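Local coordinates for Low density lipoprotein receptor adapter protein 1 (Rattus norvegicus, PDB 3SO6) that couples the LDL receptor to the clathrin endocytic machinery, using its PTB domain to bind the NPXY internalization motif of the receptor tail, at residues A[6-11]-A[113-118]; A[84-89]-A[101-106]; A[48-53]-A[120-125]. All coordinates share one frame; numbering follows the deposited sequence.

In the fold
All three interactions lie within the PTB domain, a PH-like fold whose bent antiparallel sheet is packed by the C-terminal helix 109-131. Interaction 2 pairs two strands of that sheet, while interactions 1 and 3 seat successive parts of the helix on strands 4-16 and 44-51. The centres of interactions 1 and 2 are about 7 Å apart, those of 1 and 3 about 12 Å, and those of 2 and 3 about 16 Å. Leu48 helps to bridge them, giving a backbone hydrogen bond to Phe6 O and packing on Leu8, Phe87 and Phe104. Other residues of the helix, among them Thr116, Leu117 and Ala120, pack on aromatic side chains of the bound receptor peptide.

Interaction 1: residues A[6-11]-A[113-118]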
loop_
_atom_site.group_PDB
_atom_site.type_symbol
_atom_site.label_atom_id
_atom_site.label_comp_id
_atom_site.label_asym_id
_atom_site.label_seq_id
_atom_site.Cartn_x
_atom_site.Cartn_y
_atom_site.Cartn_z
ATOM N N PHE A 6 10.726 4.011 2.321
ATOM C CA PHE A 6 10.574 4.787 1.104
ATOM C C PHE A 6 9.982 6.124 1.439
ATOM O O PHE A 6 9.038 6.219 2.232
ATOM C CB PHE A 6 9.606 4.042 0.175
ATOM C CG PHE A 6 10.110 2.692 -0.235
ATOM C CD1 PHE A 6 11.069 2.529 -1.237
ATOM C CD2 PHE A 6 9.650 1.564 0.459
ATOM C CE1 PHE A 6 11.538 1.234 -1.566
ATOM C CE2 PHE A 6 10.063 0.331 0.155
ATOM C CZ PHE A 6 11.029 0.145 -0.815
ATOM N N SER A 7 10.504 7.162 0.793
ATOM C CA SER A 7 10.037 8.530 1.077
ATOM C C SER A 7 9.244 8.974 -0.155
ATOM O O SER A 7 9.854 9.294 -1.166
ATOM C CB SER A 7 11.261 9.490 1.256
ATOM O OG SER A 7 12.157 9.026 2.235
ATOM N N LEU A 8 7.917 8.960 -0.072
ATOM C CA LEU A 8 7.023 9.123 -1.205
ATOM C C LEU A 8 6.090 10.357 -0.957
ATOM O O LEU A 8 6.226 11.089 0.038
ATOM C CB LEU A 8 6.152 7.848 -1.340
ATOM C CG LEU A 8 6.935 6.510 -1.423
ATOM C CD1 LEU A 8 5.923 5.437 -1.680
ATOM C CD2 LEU A 8 7.952 6.492 -2.493
ATOM N N LYS A 9 5.229 10.629 -1.925
ATOM C CA LYS A 9 4.214 11.663 -1.780
ATOM C C LYS A 9 2.860 10.976 -1.784
ATOM O O LYS A 9 2.641 10.057 -2.568
ATOM C CB LYS A 9 4.308 12.654 -2.917
ATOM C CG LYS A 9 5.525 13.527 -2.787
ATOM C CD LYS A 9 5.658 14.434 -3.999
ATOM C CE LYS A 9 7.044 15.116 -4.160
ATOM N NZ LYS A 9 7.011 16.192 -5.186
ATOM N N TYR A 10 1.947 11.350 -0.859
ATOM C CA TYR A 10 0.635 10.712 -0.742
ATOM C C TYR A 10 -0.350 11.366 -1.691
ATOM O O TYR A 10 -0.598 12.556 -1.623
ATOM C CB TYR A 10 0.133 10.898 0.682
ATOM C CG TYR A 10 -1.208 10.186 0.901
ATOM C CD1 TYR A 10 -1.436 8.817 0.480
ATOM C CD2 TYR A 10 -2.265 10.844 1.533
ATOM C CE1 TYR A 10 -2.614 8.174 0.761
ATOM C CE2 TYR A 10 -3.476 10.160 1.789
ATOM C CZ TYR A 10 -3.663 8.842 1.434
ATOM O OH TYR A 10 -4.818 8.164 1.716
ATOM N N LEU A 11 -0.870 10.580 -2.636
ATOM C CA LEU A 11 -1.884 11.124 -3.548
ATOM C C LEU A 11 -3.282 11.174 -2.942
ATOM O O LEU A 11 -4.032 12.136 -3.210
ATOM C CB LEU A 11 -1.890 10.261 -4.817
ATOM C CG LEU A 11 -0.657 10.424 -5.779
ATOM C CD1 LEU A 11 -0.487 9.207 -6.725
ATOM C CD2 LEU A 11 -0.821 11.692 -6.651
ATOM N N GLN A 113 8.005 0.297 -8.836
ATOM C CA GLN A 113 8.236 -1.138 -8.952
ATOM C C GLN A 113 8.948 -1.669 -7.699
ATOM O O GLN A 113 8.614 -2.758 -7.189
ATOM C CB GLN A 113 9.057 -1.469 -10.206
ATOM C CG GLN A 113 8.306 -1.172 -11.476
ATOM C CD GLN A 113 9.102 -1.415 -12.718
ATOM O OE1 GLN A 113 10.312 -1.511 -12.699
ATOM N NE2 GLN A 113 8.414 -1.463 -13.841
ATOM N N ALA A 114 9.964 -0.945 -7.231
ATOM C CA ALA A 114 10.698 -1.406 -6.032
ATOM C C ALA A 114 9.801 -1.486 -4.833
ATOM O O ALA A 114 9.908 -2.400 -3.994
ATOM C CB ALA A 114 11.913 -0.446 -5.744
ATOM N N VAL A 115 8.952 -0.504 -4.660
ATOM C CA VAL A 115 8.021 -0.519 -3.489
ATOM C C VAL A 115 7.091 -1.734 -3.596
ATOM O O VAL A 115 6.929 -2.473 -2.609
ATOM C CB VAL A 115 7.183 0.749 -3.409
ATOM C CG1 VAL A 115 6.286 0.644 -2.154
ATOM C CG2 VAL A 115 8.134 1.981 -3.263
ATOM N N THR A 116 6.515 -1.969 -4.780
ATOM C CA THR A 116 5.584 -3.096 -4.961
ATOM C C THR A 116 6.271 -4.416 -4.654
ATOM O O THR A 116 5.699 -5.303 -4.011
ATOM C CB THR A 116 4.911 -3.011 -6.330
ATOM O OG1 THR A 116 4.502 -1.656 -6.587
ATOM C CG2 THR A 116 3.844 -3.994 -6.396
ATOM N N LEU A 117 7.508 -4.581 -5.164
ATOM C CA LEU A 117 8.249 -5.824 -4.963
ATOM C C LEU A 117 8.587 -6.008 -3.469
ATOM O O LEU A 117 8.669 -7.141 -2.989
ATOM C CB LEU A 117 9.509 -5.805 -5.796
ATOM C CG LEU A 117 9.194 -5.997 -7.303
ATOM C CD1 LEU A 117 10.438 -5.665 -8.084
ATOM C CD2 LEU A 117 8.686 -7.332 -7.656
ATOM N N THR A 118 8.849 -4.913 -2.769
ATOM C CA THR A 118 9.170 -4.982 -1.333
ATOM C C THR A 118 7.899 -5.407 -0.573
ATOM O O THR A 118 7.979 -6.235 0.347
ATOM C CB THR A 118 9.674 -3.648 -0.846
ATOM O OG1 THR A 118 10.824 -3.321 -1.606
ATOM C CG2 THR A 118 10.041 -3.704 0.597
#
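Apolar packing of a ring against a branched side chain carries this contact between strand 6-11 and helix 113-118. The CG2 methyl of Val115 sits over one face of the Phe6 ring, 3.7 Å from the ring centroid and 16° off the ring normal, a CH-pi contact. It is displaced toward the rim, with CG2 of Val115 3.6 Å from CD1 of Phe6. The ring gets there because CG of Phe6 is anti to its carbonyl carbon (chi1 -62°), which carries it past the valine in the opposite direction. Leu8, two residues along on the same side of the strand, adds a looser touch, its CD1 lying 4.4 Å from Val115 CG2.

Polar atoms meet the ring differently. Thr118 and Phe6 approach tip to tip, with OG1 of the threonine 3.6 Å from CZ, near the plane of the ring at its edge. That hydroxyl is already committed to the helix, donating to Ala114 O at 2.7 Å from above the carbonyl plane. Since Thr118 N also donates to Ala114 O, two bonds grip this oxygen, and the threonine can border an aromatic ring without leaving its proton unused. An alanine at Phe6 would remove the ring and would probably leave Val115 CG2 and the side chain of Thr118 poorly covered.

Around this contact, strand 44-51 adds Val50, which touches both Phe6 and Thr118, and Leu48, which packs on Leu8, and Phe87 of strand 86-92 packs on Val115.

Interaction 2: residues A[84-89]-A[101-106]; sequences DKVFAY and CHAFLC
Phe104 is the apolar centre of this beta hairpin, in which strand 86-92 pairs antiparallel with strand 99-105 in the sheet of the PTB domain. Its ring lies alongside that of Phe87, pointing the same way, with CD1 of Phe104 3.9 Å from CD2 of Phe87. Tyr89 crosses it obliquely and brings CE2 to 3.6 Å from CE1 of Phe104, near the plane of the phenylalanine ring. These large rings suit a face covered partly by helix 109-131, whose Val115, Thr116 and Val119 pack on Phe87. The face bearing Ala88 and Ala103 is built from smaller groups, their CB atoms 4.0 Å apart, and there helix 22-38 brings in Val29 and Ile32.

Farther along, Tyr89 takes the crowded first torsion (chi1 69°), which lays its ring beside His102. The planes are near parallel, at 19°, but slid apart, so His102 CB covers one face of the tyrosine while Tyr89 OH stands over a face of the imidazole, 3.6 Å from His102 CG. Both imidazole nitrogens are bonded, NE2 to Glu100 OE1 on the same strand and ND1 to Tyr10 OH on strand 4-16, which should fix the rotation of the ring.

Paired backbone bonds link Tyr89 with His102 and Phe87 with Phe104. Where the strands give way to loop, Cys106 N donates to Lys85 O at 2.8 Å, in the carbonyl plane, with 156° at the hydrogen.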
loop_
_atom_site.group_PDB
_atom_site.type_symbol
_atom_site.label_atom_id
_atom_site.label_comp_id
_atom_site.label_asym_id
_atom_site.label_seq_id
_atom_site.Cartn_x
_atom_site.Cartn_y
_atom_site.Cartn_z
ATOM N N ASP A 84 2.424 5.093 -14.203
ATOM C CA ASP A 84 3.501 4.161 -13.834
ATOM C C ASP A 84 4.457 4.663 -12.766
ATOM O O ASP A 84 5.305 3.873 -12.292
ATOM C CB ASP A 84 4.195 3.610 -15.057
ATOM C CG ASP A 84 5.064 4.644 -15.785
ATOM O OD1 ASP A 84 5.198 5.811 -15.350
ATOM O OD2 ASP A 84 5.665 4.253 -16.784
ATOM N N LYS A 85 4.288 5.916 -12.298
ATOM C CA LYS A 85 5.060 6.342 -11.097
ATOM C C LYS A 85 4.276 6.071 -9.834
ATOM O O LYS A 85 4.744 6.452 -8.732
ATOM C CB LYS A 85 5.427 7.825 -11.157
ATOM C CG LYS A 85 6.330 8.117 -12.350
ATOM C CD LYS A 85 6.473 9.653 -12.565
ATOM C CE LYS A 85 7.106 10.029 -13.896
ATOM N NZ LYS A 85 7.213 11.537 -13.939
ATOM N N VAL A 86 3.106 5.418 -9.928
ATOM C CA VAL A 86 2.242 5.271 -8.696
ATOM C C VAL A 86 2.328 3.859 -8.139
ATOM O O VAL A 86 2.193 2.896 -8.897
ATOM C CB VAL A 86 0.769 5.642 -9.026
ATOM C CG1 VAL A 86 -0.158 5.379 -7.845
ATOM C CG2 VAL A 86 0.701 7.123 -9.520
ATOM N N PHE A 87 2.596 3.827 -6.842
ATOM C CA PHE A 87 2.426 2.607 -6.060
ATOM C C PHE A 87 1.106 2.734 -5.269
ATOM O O PHE A 87 0.834 3.827 -4.711
ATOM C CB PHE A 87 3.597 2.500 -5.087
ATOM C CG PHE A 87 3.288 1.518 -3.962
ATOM C CD1 PHE A 87 3.270 0.129 -4.195
ATOM C CD2 PHE A 87 2.963 1.982 -2.676
ATOM C CE1 PHE A 87 2.925 -0.769 -3.181
ATOM C CE2 PHE A 87 2.540 1.082 -1.705
ATOM C CZ PHE A 87 2.546 -0.275 -1.933
ATOM N N ALA A 88 0.332 1.659 -5.188
ATOM C CA ALA A 88 -0.881 1.727 -4.379
ATOM C C ALA A 88 -1.083 0.399 -3.670
ATOM O O ALA A 88 -0.654 -0.698 -4.136
ATOM C CB ALA A 88 -2.127 2.123 -5.227
ATOM N N TYR A 89 -1.800 0.465 -2.570
ATOM C CA TYR A 89 -2.298 -0.774 -1.915
ATOM C C TYR A 89 -3.751 -0.712 -1.644
ATOM O O TYR A 89 -4.323 0.417 -1.606
ATOM C CB TYR A 89 -1.466 -1.122 -0.663
ATOM C CG TYR A 89 -1.630 -0.171 0.497
ATOM C CD1 TYR A 89 -2.738 -0.298 1.347
ATOM C CD2 TYR A 89 -0.766 0.910 0.694
ATOM C CE1 TYR A 89 -2.960 0.569 2.375
ATOM C CE2 TYR A 89 -0.960 1.825 1.805
ATOM C CZ TYR A 89 -2.077 1.611 2.614
ATOM O OH TYR A 89 -2.301 2.498 3.651
ATOM N N CYS A 101 -8.309 2.056 -1.234
ATOM C CA CYS A 101 -7.101 2.065 -2.015
ATOM C C CYS A 101 -6.371 3.359 -1.679
ATOM O O CYS A 101 -6.955 4.457 -1.827
ATOM C CB CYS A 101 -7.451 1.979 -3.526
ATOM S SG CYS A 101 -5.989 2.000 -4.554
ATOM N N HIS A 102 -5.109 3.195 -1.271
ATOM C CA HIS A 102 -4.254 4.323 -0.961
ATOM C C HIS A 102 -3.084 4.399 -1.962
ATOM O O HIS A 102 -2.421 3.381 -2.222
ATOM C CB HIS A 102 -3.641 4.215 0.446
ATOM C CG HIS A 102 -4.660 4.291 1.545
ATOM N ND1 HIS A 102 -4.901 5.436 2.271
ATOM C CD2 HIS A 102 -5.532 3.357 2.013
ATOM C CE1 HIS A 102 -5.831 5.193 3.181
ATOM N NE2 HIS A 102 -6.268 3.952 3.024
ATOM N N ALA A 103 -2.900 5.575 -2.611
ATOM C CA ALA A 103 -1.950 5.717 -3.687
ATOM C C ALA A 103 -0.860 6.725 -3.370
ATOM O O ALA A 103 -1.129 7.750 -2.721
ATOM C CB ALA A 103 -2.656 6.071 -4.991
ATOM N N PHE A 104 0.364 6.400 -3.829
ATOM C CA PHE A 104 1.526 7.190 -3.545
ATOM C C PHE A 104 2.279 7.449 -4.830
ATOM O O PHE A 104 2.472 6.553 -5.681
ATOM C CB PHE A 104 2.462 6.415 -2.574
ATOM C CG PHE A 104 1.756 6.036 -1.297
ATOM C CD1 PHE A 104 0.909 4.932 -1.245
ATOM C CD2 PHE A 104 1.897 6.870 -0.126
ATOM C CE1 PHE A 104 0.213 4.652 -0.038
ATOM C CE2 PHE A 104 1.199 6.562 1.048
ATOM C CZ PHE A 104 0.346 5.468 1.050
ATOM N N LEU A 105 2.750 8.683 -4.983
ATOM C CA LEU A 105 3.500 9.083 -6.159
ATOM C C LEU A 105 5.013 8.945 -5.836
ATOM O O LEU A 105 5.498 9.441 -4.783
ATOM C CB LEU A 105 3.221 10.541 -6.462
ATOM C CG LEU A 105 3.956 11.054 -7.696
ATOM C CD1 LEU A 105 3.424 10.488 -9.017
ATOM C CD2 LEU A 105 3.719 12.584 -7.799
ATOM N N CYS A 106 5.703 8.219 -6.721
ATOM C CA CYS A 106 7.139 7.994 -6.612
ATOM C C CYS A 106 7.791 8.938 -7.617
ATOM O O CYS A 106 7.180 9.430 -8.569
ATOM C CB CYS A 106 7.470 6.534 -6.923
ATOM S SG CYS A 106 6.515 5.379 -5.874
#

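Interaction 3: residues A[48-53]-A[120-125]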
loop_
_atom_site.group_PDB
_atom_site.type_symbol
_atom_site.label_atom_id
_atom_site.label_comp_id
_atom_site.label_asym_id
_atom_site.label_seq_id
_atom_site.Cartn_x
_atom_site.Cartn_y
_atom_site.Cartn_z
ATOM N N LEU A 48 6.998 5.501 4.032
ATOM C CA LEU A 48 6.473 4.139 4.211
ATOM C C LEU A 48 7.597 3.227 4.712
ATOM O O LEU A 48 8.677 3.186 4.115
ATOM C CB LEU A 48 6.046 3.510 2.871
ATOM C CG LEU A 48 4.767 4.004 2.276
ATOM C CD1 LEU A 48 4.865 5.532 1.864
ATOM C CD2 LEU A 48 4.262 3.166 1.067
ATOM N N LYS A 49 7.333 2.496 5.784
ATOM C CA LYS A 49 8.278 1.474 6.272
ATOM C C LYS A 49 7.565 0.129 6.131
ATOM O O LYS A 49 6.534 -0.169 6.823
ATOM C CB LYS A 49 8.749 1.756 7.712
ATOM C CG LYS A 49 9.909 0.778 8.115
ATOM C CD LYS A 49 10.473 1.040 9.548
ATOM N N VAL A 50 8.124 -0.708 5.257
ATOM C CA VAL A 50 7.452 -1.981 4.844
ATOM C C VAL A 50 8.167 -3.148 5.559
ATOM O O VAL A 50 9.405 -3.227 5.445
ATOM C CB VAL A 50 7.602 -2.139 3.295
ATOM C CG1 VAL A 50 6.992 -3.446 2.870
ATOM C CG2 VAL A 50 6.970 -0.938 2.589
ATOM N N SER A 51 7.413 -3.995 6.241
ATOM C CA SER A 51 8.056 -5.233 6.807
ATOM C C SER A 51 6.971 -6.268 6.841
ATOM O O SER A 51 5.823 -5.994 6.465
ATOM C CB SER A 51 8.521 -4.906 8.226
ATOM O OG SER A 51 7.419 -4.819 9.106
ATOM N N PRO A 52 7.293 -7.489 7.288
ATOM C CA PRO A 52 6.241 -8.525 7.334
ATOM C C PRO A 52 5.126 -8.147 8.324
ATOM O O PRO A 52 4.062 -8.770 8.263
ATOM C CB PRO A 52 7.023 -9.819 7.747
ATOM C CG PRO A 52 8.448 -9.499 7.327
ATOM C CD PRO A 52 8.663 -8.035 7.533
ATOM N N ARG A 53 5.345 -7.181 9.213
ATOM C CA ARG A 53 4.313 -6.686 10.133
ATOM C C ARG A 53 3.222 -5.878 9.449
ATOM O O ARG A 53 2.085 -5.777 9.928
ATOM C CB ARG A 53 4.983 -5.853 11.251
ATOM C CG ARG A 53 6.008 -6.651 12.083
ATOM C CD ARG A 53 6.290 -6.037 13.455
ATOM N NE ARG A 53 5.119 -5.863 14.330
ATOM C CZ ARG A 53 4.774 -6.701 15.327
ATOM N NH1 ARG A 53 5.425 -7.844 15.547
ATOM N NH2 ARG A 53 3.753 -6.403 16.105
ATOM N N ALA A 120 5.464 -7.157 -1.780
ATOM C CA ALA A 120 5.272 -8.583 -2.094
ATOM C C ALA A 120 6.108 -9.450 -1.183
ATOM O O ALA A 120 5.641 -10.528 -0.765
ATOM C CB ALA A 120 5.697 -8.850 -3.548
ATOM N N GLN A 121 7.359 -9.047 -0.934
ATOM C CA GLN A 121 8.163 -9.795 0.006
ATOM C C GLN A 121 7.550 -9.820 1.392
ATOM O O GLN A 121 7.548 -10.876 2.056
ATOM C CB GLN A 121 9.601 -9.295 0.057
ATOM C CG GLN A 121 10.503 -10.170 0.962
ATOM C CD GLN A 121 11.884 -9.511 1.340
ATOM O OE1 GLN A 121 12.250 -8.446 0.843
ATOM N NE2 GLN A 121 12.650 -10.186 2.253
ATOM N N ALA A 122 7.027 -8.693 1.843
ATOM C CA ALA A 122 6.381 -8.673 3.145
ATOM C C ALA A 122 5.167 -9.609 3.200
ATOM O O ALA A 122 4.994 -10.319 4.210
ATOM C CB ALA A 122 5.932 -7.285 3.450
ATOM N N PHE A 123 4.351 -9.643 2.128
ATOM C CA PHE A 123 3.209 -10.566 2.110
ATOM C C PHE A 123 3.717 -11.985 2.233
ATOM O O PHE A 123 3.163 -12.809 2.949
ATOM C CB PHE A 123 2.499 -10.501 0.774
ATOM C CG PHE A 123 1.769 -9.211 0.459
ATOM C CD1 PHE A 123 1.406 -8.270 1.440
ATOM C CD2 PHE A 123 1.330 -8.985 -0.885
ATOM C CE1 PHE A 123 0.664 -7.144 1.081
ATOM C CE2 PHE A 123 0.564 -7.900 -1.220
ATOM C CZ PHE A 123 0.260 -6.952 -0.237
ATOM N N LYS A 124 4.761 -12.369 1.484
ATOM C CA LYS A 124 5.283 -13.734 1.453
ATOM C C LYS A 124 5.869 -14.143 2.801
ATOM O O LYS A 124 5.553 -15.208 3.347
ATOM C CB LYS A 124 6.341 -13.857 0.350
ATOM C CG LYS A 124 6.911 -15.301 0.290
ATOM C CD LYS A 124 7.961 -15.478 -0.900
ATOM C CE LYS A 124 8.135 -16.984 -1.214
ATOM N NZ LYS A 124 9.292 -17.492 -0.537
ATOM N N VAL A 125 6.694 -13.275 3.382
ATOM C CA VAL A 125 7.314 -13.602 4.656
ATOM C C VAL A 125 6.221 -13.624 5.741
ATOM O O VAL A 125 6.250 -14.548 6.592
ATOM C CB VAL A 125 8.404 -12.570 4.957
ATOM C CG1 VAL A 125 8.914 -12.783 6.402
ATOM C CG2 VAL A 125 9.511 -12.733 3.954
#
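Ala122 and Val125, one helical turn apart, meet the end of strand 48-51 and the proline that follows it. The methyl of Ala122 rests against the carbonyl oxygen of Ser51, its CB 3.3 Å from Ser51 O, and also touches Val50, whose CG1 is 4.0 Å away. A residue this small suits the spot, because the backbones come close: the CA atoms of Pro52 and Ala122 are 4.2 Å apart. Val125 lies side by side with Pro52, pointing the same way. Its CG1, anti to the backbone N (chi1 171°), presses on the pyrrolidine at Pro52 CG from 3.4 Å, tighter than usual for two carbons.

In the PTB fold the C-terminal helix packs against the sheet, and here it reaches the point where strand 44-51 turns toward strand 54-59. Proline fits that turn: its closed ring offers a rigid apolar flank to the helix and, having no N-H, needs no backbone partner there.

The turn is shaped by Ser51, whose CB points away from the helix. With chi1 at 73°, OG accepts a hydrogen bond from Arg53 N at 3.1 Å, closing an ST turn around Pro52. On the other side, Val125 N bonds to Gln121 O at 2.9 Å and holds the helical turn that spaces the two contact residues. Farther out, Val50 is held by backbone bonding to Met4 and packs on Thr118 and Val119. Phe123, its CB directed away from this contact, packs on Ile74 and Cys77 and touches a polar side chain of the bound receptor peptide.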